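Local coordinates for dihydroorotase (Agrobacterium tumefaciens, PDB 2OGJ) that carries the name dihydroorotase and, as a zinc-dependent enzyme of the amidohydrolase family, deacetylates acetyl-(R)-mandelate in vitro, at the interface of chains A and B and the interface of chains A and C. Numbering follows the deposited sequence. Chains: chain A/B/C, Dihydroorotase.

Contact 1: the interface of chains A and B. Residues chain A 138, 141-142, 146; chain B 112, 137-138, 154.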
loop_
_atom_site.group_PDB
_atom_site.type_symbol
_atom_site.label_atom_id
_atom_site.label_comp_id
_atom_site.label_asym_id
_atom_site.label_seq_id
_atom_site.Cartn_x
_atom_site.Cartn_y
_atom_site.Cartn_z
ATOM N N ILE A 138 -9.691 15.665 -3.041
ATOM C CA ILE A 138 -9.014 16.443 -4.068
ATOM C C ILE A 138 -9.761 16.615 -5.403
ATOM O O ILE A 138 -9.228 17.196 -6.345
ATOM C CB ILE A 138 -7.593 15.871 -4.362
ATOM C CG1 ILE A 138 -7.688 14.562 -5.144
ATOM C CG2 ILE A 138 -6.838 15.655 -3.050
ATOM C CD1 ILE A 138 -6.323 14.060 -5.664
ATOM N N VAL A 141 -8.464 17.563 -9.733
ATOM C CA VAL A 141 -7.339 18.438 -10.036
ATOM C C VAL A 141 -6.483 17.864 -11.141
ATOM O O VAL A 141 -6.224 18.538 -12.130
ATOM C CB VAL A 141 -6.407 18.670 -8.835
ATOM C CG1 VAL A 141 -6.514 20.086 -8.382
ATOM C CG2 VAL A 141 -6.738 17.716 -7.707
ATOM N N ALA A 142 -6.034 16.624 -10.960
ATOM C CA ALA A 142 -5.194 15.933 -11.943
ATOM C C ALA A 142 -5.982 14.719 -12.420
ATOM O O ALA A 142 -5.511 13.591 -12.360
ATOM C CB ALA A 142 -3.891 15.501 -11.291
ATOM N N VAL A 146 -3.998 11.323 -11.029
ATOM C CA VAL A 146 -3.817 11.133 -9.602
ATOM C C VAL A 146 -5.217 10.919 -9.069
ATOM O O VAL A 146 -5.849 11.840 -8.587
ATOM C CB VAL A 146 -3.209 12.361 -8.935
ATOM C CG1 VAL A 146 -3.060 12.101 -7.452
ATOM C CG2 VAL A 146 -1.875 12.704 -9.579
ATOM N N ALA B 112 -0.582 20.358 -12.501
ATOM C CA ALA B 112 -2.007 20.129 -12.683
ATOM C C ALA B 112 -2.888 21.363 -12.767
ATOM O O ALA B 112 -3.684 21.499 -13.694
ATOM C CB ALA B 112 -2.518 19.214 -11.608
ATOM N N SER B 137 2.119 16.933 -8.897
ATOM C CA SER B 137 1.012 17.429 -9.678
ATOM C C SER B 137 -0.164 18.080 -8.971
ATOM O O SER B 137 -0.565 19.174 -9.364
ATOM C CB SER B 137 0.523 16.326 -10.613
ATOM O OG SER B 137 1.568 15.973 -11.503
ATOM N N ILE B 138 -0.715 17.444 -7.940
ATOM C CA ILE B 138 -1.876 18.013 -7.265
ATOM C C ILE B 138 -1.533 19.114 -6.278
ATOM O O ILE B 138 -2.430 19.755 -5.718
ATOM C CB ILE B 138 -2.708 16.940 -6.523
ATOM C CG1 ILE B 138 -1.997 16.507 -5.234
ATOM C CG2 ILE B 138 -2.939 15.746 -7.443
ATOM C CD1 ILE B 138 -2.872 15.711 -4.273
ATOM N N ASP B 154 3.085 10.786 -8.986
ATOM C CA ASP B 154 2.767 12.185 -8.690
ATOM C C ASP B 154 3.720 13.172 -9.378
ATOM O O ASP B 154 3.541 14.390 -9.287
ATOM C CB ASP B 154 2.788 12.428 -7.185
ATOM C CG ASP B 154 1.600 11.825 -6.479
ATOM O OD1 ASP B 154 1.668 11.695 -5.244
ATOM O OD2 ASP B 154 0.598 11.492 -7.144
#

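Contact 2: the interface of chains A and B. Residues chain A 111-112, 137, 153, 156, 159; chain B 145-146.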
loop_
_atom_site.group_PDB
_atom_site.type_symbol
_atom_site.label_atom_id
_atom_site.label_comp_id
_atom_site.label_asym_id
_atom_site.label_seq_id
_atom_site.Cartn_x
_atom_site.Cartn_y
_atom_site.Cartn_z
ATOM N N GLU A 111 -14.321 18.373 -1.019
ATOM C CA GLU A 111 -14.510 19.334 0.053
ATOM C C GLU A 111 -13.307 20.276 0.145
ATOM O O GLU A 111 -13.439 21.410 0.581
ATOM C CB GLU A 111 -14.776 18.629 1.399
ATOM C CG GLU A 111 -13.817 17.503 1.798
ATOM C CD GLU A 111 -12.437 17.995 2.237
ATOM O OE1 GLU A 111 -12.363 19.031 2.935
ATOM O OE2 GLU A 111 -11.424 17.334 1.904
ATOM N N ALA A 112 -12.144 19.815 -0.297
ATOM C CA ALA A 112 -10.928 20.623 -0.244
ATOM C C ALA A 112 -11.036 22.002 -0.930
ATOM O O ALA A 112 -10.776 23.031 -0.296
ATOM C CB ALA A 112 -9.737 19.833 -0.828
ATOM N N SER A 137 -11.658 13.943 -1.644
ATOM C CA SER A 137 -11.309 15.303 -1.254
ATOM C C SER A 137 -10.691 16.187 -2.346
ATOM O O SER A 137 -11.107 17.327 -2.545
ATOM C CB SER A 137 -10.364 15.258 -0.050
ATOM O OG SER A 137 -11.026 14.794 1.106
ATOM N N LYS A 153 -8.173 7.633 3.027
ATOM C CA LYS A 153 -7.611 8.898 3.472
ATOM C C LYS A 153 -8.156 9.980 2.521
ATOM O O LYS A 153 -8.177 11.167 2.849
ATOM C CB LYS A 153 -6.071 8.868 3.472
ATOM C CG LYS A 153 -5.473 7.743 4.333
ATOM C CD LYS A 153 -4.056 8.051 4.885
ATOM C CE LYS A 153 -2.983 8.339 3.811
ATOM N NZ LYS A 153 -2.682 7.166 2.936
ATOM N N ASP A 156 -13.222 12.294 3.594
ATOM C CA ASP A 156 -13.329 12.956 4.890
ATOM C C ASP A 156 -14.785 13.295 5.160
ATOM O O ASP A 156 -15.255 14.385 4.828
ATOM C CB ASP A 156 -12.496 14.227 4.893
ATOM C CG ASP A 156 -12.216 14.738 6.296
ATOM O OD1 ASP A 156 -13.180 14.843 7.104
ATOM O OD2 ASP A 156 -11.021 15.039 6.572
ATOM N N ARG A 159 -15.596 16.618 7.036
ATOM C CA ARG A 159 -15.423 17.786 6.193
ATOM C C ARG A 159 -16.485 17.844 5.080
ATOM O O ARG A 159 -16.906 18.930 4.673
ATOM C CB ARG A 159 -14.007 17.811 5.629
ATOM C CG ARG A 159 -12.974 18.266 6.649
ATOM C CD ARG A 159 -11.622 18.514 5.999
ATOM N NE ARG A 159 -10.629 19.090 6.915
ATOM C CZ ARG A 159 -10.080 18.449 7.950
ATOM N NH1 ARG A 159 -10.423 17.187 8.223
ATOM N NH2 ARG A 159 -9.184 19.069 8.716
ATOM N N ARG B 145 -3.268 16.549 4.217
ATOM C CA ARG B 145 -4.278 15.511 4.298
ATOM C C ARG B 145 -4.128 14.487 3.144
ATOM O O ARG B 145 -4.149 13.272 3.372
ATOM C CB ARG B 145 -5.639 16.186 4.327
ATOM C CG ARG B 145 -5.708 17.181 5.488
ATOM C CD ARG B 145 -7.106 17.671 5.761
ATOM N NE ARG B 145 -7.587 18.514 4.682
ATOM C CZ ARG B 145 -8.648 18.246 3.931
ATOM N NH1 ARG B 145 -9.366 17.140 4.127
ATOM N NH2 ARG B 145 -8.991 19.103 2.982
ATOM N N VAL B 146 -3.962 14.970 1.914
ATOM C CA VAL B 146 -3.763 14.080 0.769
ATOM C C VAL B 146 -2.402 14.431 0.202
ATOM O O VAL B 146 -2.296 15.232 -0.709
ATOM C CB VAL B 146 -4.831 14.273 -0.345
ATOM C CG1 VAL B 146 -4.530 13.330 -1.516
ATOM C CG2 VAL B 146 -6.226 14.014 0.214
#

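Contact 3: the interface of chains A and B. Residues chain A 82, 90, 121; chain B 119-120.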
loop_
_atom_site.group_PDB
_atom_site.type_symbol
_atom_site.label_atom_id
_atom_site.label_comp_id
_atom_site.label_asym_id
_atom_site.label_seq_id
_atom_site.Cartn_x
_atom_site.Cartn_y
_atom_site.Cartn_z
ATOM N N HIS A 82 -12.919 25.257 -13.973
ATOM C CA HIS A 82 -11.841 25.837 -14.776
ATOM C C HIS A 82 -10.758 26.445 -13.884
ATOM O O HIS A 82 -11.045 27.163 -12.929
ATOM C CB HIS A 82 -12.416 26.909 -15.689
ATOM C CG HIS A 82 -11.374 27.719 -16.391
ATOM N ND1 HIS A 82 -10.767 27.303 -17.555
ATOM C CD2 HIS A 82 -10.777 28.886 -16.046
ATOM C CE1 HIS A 82 -9.835 28.177 -17.897
ATOM N NE2 HIS A 82 -9.820 29.144 -16.997
ATOM N N ARG A 90 -14.642 26.112 -19.311
ATOM C CA ARG A 90 -15.311 27.262 -18.693
ATOM C C ARG A 90 -16.822 27.132 -18.847
ATOM O O ARG A 90 -17.294 26.454 -19.751
ATOM C CB ARG A 90 -14.853 28.565 -19.368
ATOM C CG ARG A 90 -13.337 28.815 -19.337
ATOM C CD ARG A 90 -13.021 30.052 -20.159
ATOM N NE ARG A 90 -11.590 30.241 -20.404
ATOM C CZ ARG A 90 -10.767 30.942 -19.621
ATOM N NH1 ARG A 90 -11.218 31.545 -18.513
ATOM N NH2 ARG A 90 -9.481 31.037 -19.948
ATOM N N ILE A 121 -16.319 30.078 -10.029
ATOM C CA ILE A 121 -17.241 29.599 -11.056
ATOM C C ILE A 121 -18.722 29.899 -10.842
ATOM O O ILE A 121 -19.374 30.447 -11.724
ATOM C CB ILE A 121 -17.080 28.079 -11.277
ATOM C CG1 ILE A 121 -15.600 27.747 -11.472
ATOM C CG2 ILE A 121 -17.892 27.638 -12.483
ATOM C CD1 ILE A 121 -14.922 28.541 -12.582
ATOM N N GLU B 119 -4.369 32.687 -13.555
ATOM C CA GLU B 119 -5.529 33.462 -13.957
ATOM C C GLU B 119 -6.257 34.114 -12.779
ATOM O O GLU B 119 -6.644 35.270 -12.853
ATOM C CB GLU B 119 -6.503 32.586 -14.740
ATOM C CG GLU B 119 -7.659 33.374 -15.326
ATOM C CD GLU B 119 -8.623 32.519 -16.121
ATOM O OE1 GLU B 119 -8.142 31.727 -16.965
ATOM O OE2 GLU B 119 -9.858 32.636 -15.917
ATOM N N TYR B 120 -6.433 33.375 -11.691
ATOM C CA TYR B 120 -7.153 33.896 -10.534
ATOM C C TYR B 120 -6.298 34.663 -9.534
ATOM O O TYR B 120 -6.806 35.584 -8.869
ATOM C CB TYR B 120 -7.872 32.757 -9.774
ATOM C CG TYR B 120 -8.866 31.967 -10.591
ATOM C CD1 TYR B 120 -9.821 32.619 -11.375
ATOM C CD2 TYR B 120 -8.840 30.570 -10.602
ATOM C CE1 TYR B 120 -10.722 31.907 -12.157
ATOM C CE2 TYR B 120 -9.741 29.835 -11.388
ATOM C CZ TYR B 120 -10.677 30.518 -12.170
ATOM O OH TYR B 120 -11.532 29.848 -13.015
#

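Contact 4: the interface of chains A and C. Residues chain A 212-213, 215, 238; chain C 152, 157, 192-193, 196.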
loop_
_atom_site.group_PDB
_atom_site.type_symbol
_atom_site.label_atom_id
_atom_site.label_comp_id
_atom_site.label_asym_id
_atom_site.label_seq_id
_atom_site.Cartn_x
_atom_site.Cartn_y
_atom_site.Cartn_z
ATOM N N PRO A 212 -14.971 -2.416 -15.196
ATOM C CA PRO A 212 -15.522 -3.327 -14.191
ATOM C C PRO A 212 -15.185 -3.192 -12.702
ATOM O O PRO A 212 -16.056 -2.781 -11.933
ATOM C CB PRO A 212 -15.218 -4.725 -14.763
ATOM C CG PRO A 212 -14.347 -4.476 -16.003
ATOM C CD PRO A 212 -14.829 -3.140 -16.469
ATOM N N PRO A 213 -13.937 -3.492 -12.274
ATOM C CA PRO A 213 -13.588 -3.386 -10.833
ATOM C C PRO A 213 -14.277 -2.215 -10.113
ATOM O O PRO A 213 -13.728 -1.114 -9.975
ATOM C CB PRO A 213 -12.068 -3.284 -10.848
ATOM C CG PRO A 213 -11.700 -4.091 -12.101
ATOM C CD PRO A 213 -12.729 -3.641 -13.108
ATOM N N LEU A 215 -18.005 -3.046 -10.203
ATOM C CA LEU A 215 -19.015 -3.449 -11.178
ATOM C C LEU A 215 -20.315 -2.687 -11.290
ATOM O O LEU A 215 -20.913 -2.288 -10.293
ATOM C CB LEU A 215 -19.325 -4.935 -10.998
ATOM C CG LEU A 215 -18.291 -5.846 -11.654
ATOM C CD1 LEU A 215 -18.361 -7.225 -11.053
ATOM C CD2 LEU A 215 -18.539 -5.875 -13.156
ATOM N N GLY A 238 -17.334 -4.966 -20.211
ATOM C CA GLY A 238 -17.298 -5.019 -18.764
ATOM C C GLY A 238 -18.176 -3.974 -18.102
ATOM O O GLY A 238 -18.281 -3.918 -16.869
ATOM N N ILE C 152 -5.841 -4.957 -9.723
ATOM C CA ILE C 152 -6.448 -4.834 -11.048
ATOM C C ILE C 152 -5.482 -4.732 -12.199
ATOM O O ILE C 152 -5.810 -5.141 -13.310
ATOM C CB ILE C 152 -7.437 -3.639 -11.175
ATOM C CG1 ILE C 152 -7.012 -2.483 -10.274
ATOM C CG2 ILE C 152 -8.843 -4.114 -10.918
ATOM C CD1 ILE C 152 -5.916 -1.629 -10.856
ATOM N N LEU C 157 -8.961 -7.127 -19.121
ATOM C CA LEU C 157 -10.197 -7.613 -19.732
ATOM C C LEU C 157 -10.155 -7.683 -21.275
ATOM O O LEU C 157 -10.367 -8.749 -21.858
ATOM C CB LEU C 157 -11.378 -6.758 -19.250
ATOM C CG LEU C 157 -12.782 -7.276 -19.581
ATOM C CD1 LEU C 157 -13.793 -6.556 -18.699
ATOM C CD2 LEU C 157 -13.108 -7.083 -21.067
ATOM N N LYS C 192 -15.767 -12.110 -8.302
ATOM C CA LYS C 192 -16.909 -11.482 -8.946
ATOM C C LYS C 192 -16.514 -10.938 -10.312
ATOM O O LYS C 192 -17.304 -10.965 -11.266
ATOM C CB LYS C 192 -17.436 -10.317 -8.109
ATOM C CG LYS C 192 -18.160 -10.696 -6.844
ATOM C CD LYS C 192 -19.356 -9.781 -6.652
ATOM C CE LYS C 192 -19.984 -9.959 -5.280
ATOM N NZ LYS C 192 -19.083 -9.459 -4.200
ATOM N N LEU C 193 -15.289 -10.432 -10.395
ATOM C CA LEU C 193 -14.774 -9.866 -11.630
ATOM C C LEU C 193 -14.534 -10.930 -12.690
ATOM O O LEU C 193 -14.887 -10.739 -13.851
ATOM C CB LEU C 193 -13.483 -9.089 -11.357
ATOM C CG LEU C 193 -12.798 -8.375 -12.528
ATOM C CD1 LEU C 193 -13.798 -7.597 -13.385
ATOM C CD2 LEU C 193 -11.753 -7.452 -11.935
ATOM N N LYS C 196 -17.750 -11.974 -14.073
ATOM C CA LYS C 196 -18.320 -11.019 -15.005
ATOM C C LYS C 196 -17.826 -11.295 -16.417
ATOM O O LYS C 196 -18.629 -11.450 -17.329
ATOM C CB LYS C 196 -17.945 -9.589 -14.607
ATOM C CG LYS C 196 -18.454 -8.511 -15.560
ATOM C CD LYS C 196 -19.977 -8.447 -15.571
ATOM C CE LYS C 196 -20.488 -7.338 -16.480
ATOM N NZ LYS C 196 -21.933 -7.050 -16.248
#

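Contact 1: the interface of chains A and B
The side chain of B:Ile138 packs against A:Ile138, A:Ala142 and A:Val146. Its two methyl-bearing branches do separate jobs. The CG2 branch lies against the isopropyl group of A:Val146, where CG1 is its nearest neighbour at 3.6 Å, and the two side chains cross at about a right angle. The same CG2 methyl meets A:Ala142 CB at 4.0 Å. The other branch ends in CD1, which touches CD1 of A:Ile138 at 4.1 Å, again with the chains nearly perpendicular, so that an isoleucine meets its own copy close to the local two-fold.

Both isoleucines take the same shape: in B:Ile138, CG1 sits between the backbone N and the carbonyl carbon (chi1 75°), which turns CG2 toward the valine and leaves CD1 for the other isoleucine. Around this core, A:Ala142 CB packs on B:Ala112 CB at 4.0 Å, and the backbone O of A:Val141 lies over that same alanine methyl at 3.8 Å. On the far flank, OD2 of the B:Asp154 carboxylate comes up to both methyls of A:Val146, 3.7 Å from CG2.

In each chain Ile138 belongs to the long loop that leaves strand 128-132 and runs to the short 3-10 helix 152-154. The patch is therefore mainly loop against loop, with the 3-10 turns 111-113 and 152-154 of chain B at its border.

Contact 2: the interface of chains A and B
B:Arg145, on the long loop after strand 128-132 of chain B, reaches A:Glu111 and A:Asp156 on loops of chain A and A:Arg159 in the first turn of helix 157-165. The guanidinium comes end-on to A:Glu111, and both terminal nitrogens converge on one carboxylate oxygen. NH1 donates to OE2 of A:Glu111 at 3.0 Å, from above the carboxylate plane, while NH2 reaches the syn lone pair of that same OE2 at 3.2 Å. The two flat groups stand 72° apart, yet OE2 lies in the plane of the guanidinium. From the second shell, A:Ser137 OG donates to OE2 on its anti side at 2.7 Å and thereby steadies the glutamate from within its own chain.

A:Arg159 stacks on B:Arg145, their guanidinium planes only 13° apart. The overlap is offset: CD of A:Arg159 lies toward the rim of the B:Arg145 guanidinium, whereas CD of B:Arg145 sits over the centre of the A:Arg159 guanidinium. A bend at chi3 (-69°) turns the end of B:Arg145 into this position. The carboxylate of A:Asp156 is shared by the two arginines: its OD2 is in salt bridges with NH1 of A:Arg159 at 2.8 Å and, more distantly, with NH1 of B:Arg145 at 3.6 Å.

The receiving groups come from the segments after strands 100-106 and 128-132 and from the start of helix 157-165, so one arginine of chain B ties together neighbouring segments of the chain A barrel.

Contact 3: the interface of chains A and B
B:Glu119 meets A:Arg90 through a salt bridge and A:His82 through a hydrogen bond. The glutamate, extended beyond CG with that atom anti to the backbone N (chi1 -173°), comes toward A:Arg90 from the opposite direction, and carboxylate and guanidinium lie nearly parallel. NH1 of A:Arg90 forms the salt bridge with OE2 of B:Glu119 at 3.1 Å, meeting it on the syn side. NH2 adds a weak bond to OE1.

Two further hydrogen bonds involve A:His82. Its ring NE2 donates to OE1 of B:Glu119 at 3.1 Å, almost straight at the hydrogen (173°) and in the ring plane, though the carboxylate receives it somewhat out of its own plane. B:Tyr120 gives its phenol OH to the backbone O of A:His82 at 2.7 Å. One residue of chain A is thus held by both its ring and its carbonyl, through consecutive residues of helix 117-122 in chain B.

Van der Waals contacts complete the patch. CG of A:Arg90 lies over the rim of one face of the A:His82 ring, which should help fix the ring's rotation while its edge points at chain B. CD1 of A:Ile121, from helix 114-122, rests 3.7 Å from the phenol oxygen OH of B:Tyr120, and that oxygen also lies in the plane of the imidazole, 3.3 Å from CD2 of A:His82.

Contact 4: the interface of chains A and C
A:Pro212 and A:Pro213 push their rings into chain C from the loop between strand 206-209 and helix 216-222, and A:Gly238 beside them has a positive phi (96°); the backbone angles modelled at A:Pro212 are unusual and deserve caution at 2.62 Å. C:Leu193 takes the two prolines on its two methyls. CD1 lies against CB of A:Pro212 at 3.5 Å, and CD2 against CG of A:Pro213 at 3.4 Å. With CG anti to the backbone N (chi1 -178°), this leucine projects from helix 189-201 and forks beneath the proline pair.

C:Leu157 comes from the other flank, its CD1 3.4 Å from CG of A:Pro212 and 3.8 Å from CA of A:Gly238. C:Ile152 also borders A:Pro213, but that approach is modelled too tightly to be read closely. Further along, A:Leu215 and C:Lys196 slide past each other in opposite directions: CD2 of the leucine rests on the aliphatic part of the lysine, 3.6 Å from CG, while CD1 lies over the backbone O of C:Lys192.

On chain A the prolines follow strand 206-209, which carries the zinc ligand A:His208, and lead into helix 216-222. Chain C answers with helix 189-201, the start of helix 157-167 and the 3-10 turn 152-154.

Contacts 1, 2 and 3 lie along one two-fold A/B interface: between C-alpha centres, contacts 1 and 2 are about 13 Å apart, and contact 3 is about 17 and 22 Å from them. Contacts 1 and 2 share Ser137 and Val146 of the loop after strand 128-132, and Ala112 of the segment after strand 100-106, with the chains exchanged. Contact 4, its centre about 26 Å from contact 1 and about 37 Å from contact 3, joins another chain, yet its C side reuses the 152-154 turn. Such separate surfaces could extend pairs into the six-chain deposited assembly, whose biological relevance the structure alone does not show.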